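Local coordinates for flagellar basal body protein (Helicobacter pylori, PDB 5NPY) that probably builds part of the flagellar hook, the curved extracellular joint that links the basal-body rod to the filament, at residues I195-V208 with A351-I363. Numbering follows the deposited sequence.
Sequences ISVNLNPKDHLKGV and AIKIPYYSTEVDI
Ile195 and Val361 meet through their CG2 methyls, 3.5 Å apart and tighter than usual for two carbons, where strand 192-198 passes over the long strand 346-364. Next along, with CG1 set between the backbone N and the carbonyl carbon (chi1 57°), Val197 has CG2 anti to its N, which lowers that methyl both onto Thr359 CG2, at 3.8 Å, and against the CE2 edge of the Tyr357 ring. Leu199 reaches the same ring obliquely, its CD2 lying 3.8 Å from Tyr357 CD2, while His204 brings its CD2 to the edge of the Tyr357 ring, beside Tyr357 CD1; the imidazole and phenol planes stand 34° apart. The contact illustrates how one chain can serve two facing sheets, an arrangement consistent with a beta-sandwich-like domain: strand 192-198 lies in a sheet with 442-447 and 465-471, facing 346-364, and after the type I turn from Asn200 to Asp203 the chain crosses to pair antiparallel with that very strand. On this paired side Lys206 lays CG over one face of the Tyr356 ring in a CH-pi contact, 3.5 Å from its centroid, and its bend at chi2 carries CE over the CE1-CZ side of the ring; Tyr356 OH bonds to Glu376. Lys206 and Ile354 exchange two backbone hydrogen bonds, with Ile354 N 2.8 Å from Lys206 O, and Val208 N extends the pairing to Ile352 O. Near the turn the bond from Tyr356 N to His204 O is bent, 139° at the hydrogen, and the pairing there is loose. There a water bridges the segments, donating to Asn200 O and, at 2.6 Å, to Tyr356 O, and accepting from His204 N.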
loop_
_atom_site.group_PDB
_atom_site.type_symbol
_atom_site.label_atom_id
_atom_site.label_comp_id
_atom_site.label_asym_id
_atom_site.label_seq_id
_atom_site.Cartn_x
_atom_site.Cartn_y
_atom_site.Cartn_z
ATOM N N ILE A 195 -0.993 -0.270 -2.945
ATOM C CA ILE A 195 0.302 0.389 -2.776
ATOM C C ILE A 195 0.279 1.744 -3.473
ATOM O O ILE A 195 -0.388 1.947 -4.495
ATOM C CB ILE A 195 1.501 -0.444 -3.286
ATOM C CG1 ILE A 195 1.390 -0.698 -4.791
ATOM C CG2 ILE A 195 1.650 -1.725 -2.463
ATOM C CD1 ILE A 195 2.630 -1.313 -5.421
ATOM N N SER A 196 0.989 2.686 -2.880
ATOM C CA SER A 196 1.323 3.944 -3.525
ATOM C C SER A 196 2.806 3.877 -3.852
ATOM O O SER A 196 3.628 3.653 -2.959
ATOM C CB SER A 196 0.987 5.147 -2.640
ATOM O OG SER A 196 1.250 4.932 -1.255
ATOM N N VAL A 197 3.128 4.022 -5.134
ATOM C CA VAL A 197 4.490 3.972 -5.651
ATOM C C VAL A 197 4.659 5.113 -6.642
ATOM O O VAL A 197 3.750 5.425 -7.424
ATOM C CB VAL A 197 4.795 2.609 -6.323
ATOM C CG1 VAL A 197 3.806 2.297 -7.470
ATOM C CG2 VAL A 197 6.181 2.565 -6.838
ATOM N N ASN A 198 5.813 5.745 -6.611
ATOM C CA ASN A 198 6.162 6.696 -7.643
ATOM C C ASN A 198 7.096 5.985 -8.599
ATOM O O ASN A 198 7.992 5.258 -8.163
ATOM C CB ASN A 198 6.807 7.945 -7.047
ATOM C CG ASN A 198 7.124 8.959 -8.104
ATOM O OD1 ASN A 198 6.224 9.677 -8.547
ATOM N ND2 ASN A 198 8.393 9.071 -8.480
ATOM N N LEU A 199 6.872 6.164 -9.896
ATOM C CA LEU A 199 7.683 5.503 -10.914
ATOM C C LEU A 199 8.399 6.576 -11.718
ATOM O O LEU A 199 7.766 7.310 -12.479
ATOM C CB LEU A 199 6.830 4.612 -11.816
ATOM C CG LEU A 199 6.081 3.404 -11.189
ATOM C CD1 LEU A 199 5.210 2.725 -12.215
ATOM C CD2 LEU A 199 7.000 2.379 -10.578
ATOM N N ASN A 200 9.698 6.670 -11.544
ATOM C CA ASN A 200 10.471 7.694 -12.236
ATOM C C ASN A 200 11.151 7.077 -13.443
ATOM O O ASN A 200 11.841 6.051 -13.310
ATOM C CB ASN A 200 11.511 8.309 -11.297
ATOM C CG ASN A 200 12.187 9.568 -11.888
ATOM O OD1 ASN A 200 12.735 9.534 -12.980
ATOM N ND2 ASN A 200 12.146 10.670 -11.148
ATOM N N PRO A 201 10.980 7.666 -14.629
ATOM C CA PRO A 201 11.481 7.026 -15.862
ATOM C C PRO A 201 12.987 7.105 -16.045
ATOM O O PRO A 201 13.498 6.567 -17.037
ATOM C CB PRO A 201 10.753 7.798 -16.983
ATOM C CG PRO A 201 10.383 9.136 -16.354
ATOM C CD PRO A 201 10.145 8.855 -14.884
ATOM N N LYS A 202 13.720 7.738 -15.123
ATOM C CA LYS A 202 15.159 7.929 -15.276
ATOM C C LYS A 202 15.961 7.363 -14.106
ATOM O O LYS A 202 17.131 7.718 -13.942
ATOM C CB LYS A 202 15.487 9.413 -15.450
ATOM C CG LYS A 202 14.598 10.140 -16.414
ATOM C CD LYS A 202 15.223 10.214 -17.789
ATOM C CE LYS A 202 14.402 11.118 -18.690
ATOM N NZ LYS A 202 14.994 11.249 -20.043
ATOM N N ASP A 203 15.359 6.512 -13.279
ATOM C CA ASP A 203 16.083 5.885 -12.181
ATOM C C ASP A 203 16.846 4.598 -12.485
ATOM O O ASP A 203 18.079 4.576 -12.444
ATOM C CB ASP A 203 15.142 5.532 -11.031
ATOM C CG ASP A 203 14.884 6.682 -10.088
ATOM O OD1 ASP A 203 14.485 6.374 -8.938
ATOM O OD2 ASP A 203 15.055 7.865 -10.484
ATOM N N HIS A 204 16.127 3.511 -12.754
ATOM C CA HIS A 204 16.744 2.198 -12.843
ATOM C C HIS A 204 16.465 1.695 -14.246
ATOM O O HIS A 204 15.462 2.051 -14.865
ATOM C CB HIS A 204 16.277 1.152 -11.820
ATOM C CG HIS A 204 16.278 1.641 -10.403
ATOM N ND1 HIS A 204 17.268 1.313 -9.501
ATOM C CD2 HIS A 204 15.404 2.431 -9.732
ATOM C CE1 HIS A 204 17.005 1.881 -8.337
ATOM N NE2 HIS A 204 15.880 2.567 -8.453
ATOM N N LEU A 205 17.386 0.879 -14.747
ATOM C CA LEU A 205 17.272 0.255 -16.052
ATOM C C LEU A 205 17.588 -1.225 -15.918
ATOM O O LEU A 205 18.321 -1.646 -15.015
ATOM C CB LEU A 205 18.221 0.888 -17.066
ATOM C CG LEU A 205 17.926 2.343 -17.425
ATOM C CD1 LEU A 205 19.233 3.068 -17.862
ATOM C CD2 LEU A 205 16.816 2.438 -18.524
ATOM N N LYS A 206 16.996 -2.011 -16.812
ATOM C CA LYS A 206 17.338 -3.406 -17.000
ATOM C C LYS A 206 17.565 -3.651 -18.488
ATOM O O LYS A 206 17.010 -2.953 -19.351
ATOM C CB LYS A 206 16.231 -4.356 -16.487
ATOM C CG LYS A 206 16.151 -4.550 -14.989
ATOM C CD LYS A 206 16.967 -5.733 -14.500
ATOM C CE LYS A 206 16.824 -5.895 -12.983
ATOM N NZ LYS A 206 18.096 -5.794 -12.201
ATOM N N GLY A 207 18.398 -4.645 -18.780
ATOM C CA GLY A 207 18.482 -5.125 -20.134
ATOM C C GLY A 207 17.079 -5.401 -20.630
ATOM O O GLY A 207 16.224 -5.906 -19.889
ATOM N N VAL A 208 16.824 -5.042 -21.885
ATOM C CA VAL A 208 15.483 -5.166 -22.407
ATOM C C VAL A 208 15.071 -6.633 -22.547
ATOM O O VAL A 208 13.872 -6.923 -22.624
ATOM C CB VAL A 208 15.415 -4.365 -23.723
ATOM C CG1 VAL A 208 15.931 -5.195 -24.911
ATOM C CG2 VAL A 208 14.013 -3.818 -23.929
ATOM N N ALA A 351 23.733 -2.643 -27.040
ATOM C CA ALA A 351 22.651 -3.319 -26.338
ATOM C C ALA A 351 21.674 -2.307 -25.752
ATOM O O ALA A 351 22.043 -1.181 -25.396
ATOM C CB ALA A 351 23.199 -4.229 -25.236
ATOM N N ILE A 352 20.423 -2.741 -25.635
ATOM C CA ILE A 352 19.276 -1.887 -25.355
ATOM C C ILE A 352 18.784 -2.169 -23.944
ATOM O O ILE A 352 18.724 -3.334 -23.525
ATOM C CB ILE A 352 18.154 -2.140 -26.387
ATOM C CG1 ILE A 352 18.614 -1.737 -27.782
ATOM C CG2 ILE A 352 16.880 -1.424 -26.016
ATOM C CD1 ILE A 352 19.430 -0.465 -27.796
ATOM N N LYS A 353 18.409 -1.104 -23.215
ATOM C CA LYS A 353 17.846 -1.234 -21.878
ATOM C C LYS A 353 16.502 -0.523 -21.802
ATOM O O LYS A 353 16.180 0.342 -22.621
ATOM C CB LYS A 353 18.781 -0.664 -20.798
ATOM C CG LYS A 353 20.094 -1.412 -20.628
ATOM C CD LYS A 353 20.894 -0.875 -19.453
ATOM C CE LYS A 353 22.221 -1.594 -19.336
ATOM N NZ LYS A 353 23.195 -0.772 -18.606
ATOM N N ILE A 354 15.743 -0.872 -20.766
ATOM C CA ILE A 354 14.369 -0.416 -20.571
ATOM C C ILE A 354 14.232 0.135 -19.153
ATOM O O ILE A 354 14.794 -0.434 -18.206
ATOM C CB ILE A 354 13.378 -1.564 -20.830
ATOM C CG1 ILE A 354 11.923 -1.062 -20.888
ATOM C CG2 ILE A 354 13.555 -2.694 -19.778
ATOM C CD1 ILE A 354 10.930 -2.140 -21.367
ATOM N N PRO A 355 13.522 1.242 -18.958
ATOM C CA PRO A 355 13.322 1.757 -17.591
ATOM C C PRO A 355 12.530 0.768 -16.734
ATOM O O PRO A 355 11.602 0.104 -17.205
ATOM C CB PRO A 355 12.566 3.079 -17.807
ATOM C CG PRO A 355 12.921 3.497 -19.246
ATOM C CD PRO A 355 13.046 2.169 -20.002
ATOM N N TYR A 356 12.918 0.672 -15.463
ATOM C CA TYR A 356 12.608 -0.482 -14.629
ATOM C C TYR A 356 12.312 -0.016 -13.213
ATOM O O TYR A 356 12.757 1.052 -12.790
ATOM C CB TYR A 356 13.774 -1.491 -14.629
ATOM C CG TYR A 356 13.552 -2.708 -13.747
ATOM C CD1 TYR A 356 14.145 -2.816 -12.494
ATOM C CD2 TYR A 356 12.741 -3.756 -14.179
ATOM C CE1 TYR A 356 13.942 -3.952 -11.696
ATOM C CE2 TYR A 356 12.524 -4.863 -13.398
ATOM C CZ TYR A 356 13.118 -4.969 -12.170
ATOM O OH TYR A 356 12.887 -6.112 -11.435
ATOM N N TYR A 357 11.535 -0.824 -12.484
ATOM C CA TYR A 357 11.432 -0.684 -11.033
ATOM C C TYR A 357 10.855 -1.977 -10.466
ATOM O O TYR A 357 10.375 -2.839 -11.204
ATOM C CB TYR A 357 10.589 0.535 -10.624
ATOM C CG TYR A 357 10.791 0.928 -9.161
ATOM C CD1 TYR A 357 12.072 1.109 -8.652
ATOM C CD2 TYR A 357 9.713 1.085 -8.296
ATOM C CE1 TYR A 357 12.284 1.461 -7.317
ATOM C CE2 TYR A 357 9.895 1.433 -6.955
ATOM C CZ TYR A 357 11.203 1.623 -6.477
ATOM O OH TYR A 357 11.449 1.964 -5.176
ATOM N N SER A 358 10.931 -2.111 -9.142
ATOM C CA SER A 358 10.399 -3.276 -8.444
ATOM C C SER A 358 9.980 -2.869 -7.039
ATOM O O SER A 358 10.617 -2.016 -6.416
ATOM C CB SER A 358 11.410 -4.425 -8.378
ATOM O OG SER A 358 12.570 -3.996 -7.713
ATOM N N THR A 359 8.875 -3.438 -6.568
ATOM C CA THR A 359 8.361 -3.173 -5.230
ATOM C C THR A 359 8.061 -4.511 -4.580
ATOM O O THR A 359 8.052 -5.550 -5.240
ATOM C CB THR A 359 7.099 -2.301 -5.254
ATOM O OG1 THR A 359 6.017 -3.043 -5.849
ATOM C CG2 THR A 359 7.373 -0.993 -6.048
ATOM N N GLU A 360 7.812 -4.481 -3.276
ATOM C CA GLU A 360 7.636 -5.708 -2.508
ATOM C C GLU A 360 6.918 -5.356 -1.215
ATOM O O GLU A 360 7.290 -4.391 -0.547
ATOM C CB GLU A 360 8.996 -6.369 -2.244
ATOM C CG GLU A 360 8.964 -7.691 -1.494
ATOM C CD GLU A 360 10.374 -8.173 -1.098
ATOM O OE1 GLU A 360 11.062 -8.792 -1.944
ATOM O OE2 GLU A 360 10.792 -7.922 0.058
ATOM N N VAL A 361 5.865 -6.107 -0.905
ATOM C CA VAL A 361 5.000 -5.892 0.251
ATOM C C VAL A 361 4.960 -7.182 1.070
ATOM O O VAL A 361 4.859 -8.282 0.510
ATOM C CB VAL A 361 3.573 -5.495 -0.202
ATOM C CG1 VAL A 361 2.629 -5.345 0.977
ATOM C CG2 VAL A 361 3.609 -4.202 -1.041
ATOM N N ASP A 362 5.034 -7.048 2.394
ATOM C CA ASP A 362 4.861 -8.195 3.270
ATOM C C ASP A 362 3.386 -8.559 3.342
ATOM O O ASP A 362 2.547 -7.717 3.673
ATOM C CB ASP A 362 5.390 -7.902 4.677
ATOM C CG ASP A 362 6.893 -7.636 4.710
ATOM O OD1 ASP A 362 7.347 -6.902 5.622
ATOM O OD2 ASP A 362 7.622 -8.169 3.853
ATOM N N ILE A 363 3.068 -9.816 3.053
ATOM C CA ILE A 363 1.698 -10.289 3.206
ATOM C C ILE A 363 1.720 -11.580 4.007
ATOM O O ILE A 363 2.766 -12.213 4.180
ATOM C CB ILE A 363 0.978 -10.483 1.856
ATOM C CG1 ILE A 363 1.620 -11.625 1.064
ATOM C CG2 ILE A 363 0.979 -9.155 1.066
ATOM C CD1 ILE A 363 0.811 -12.070 -0.162
HETATM O O HOH W 1 12.986 3.499 -11.957
#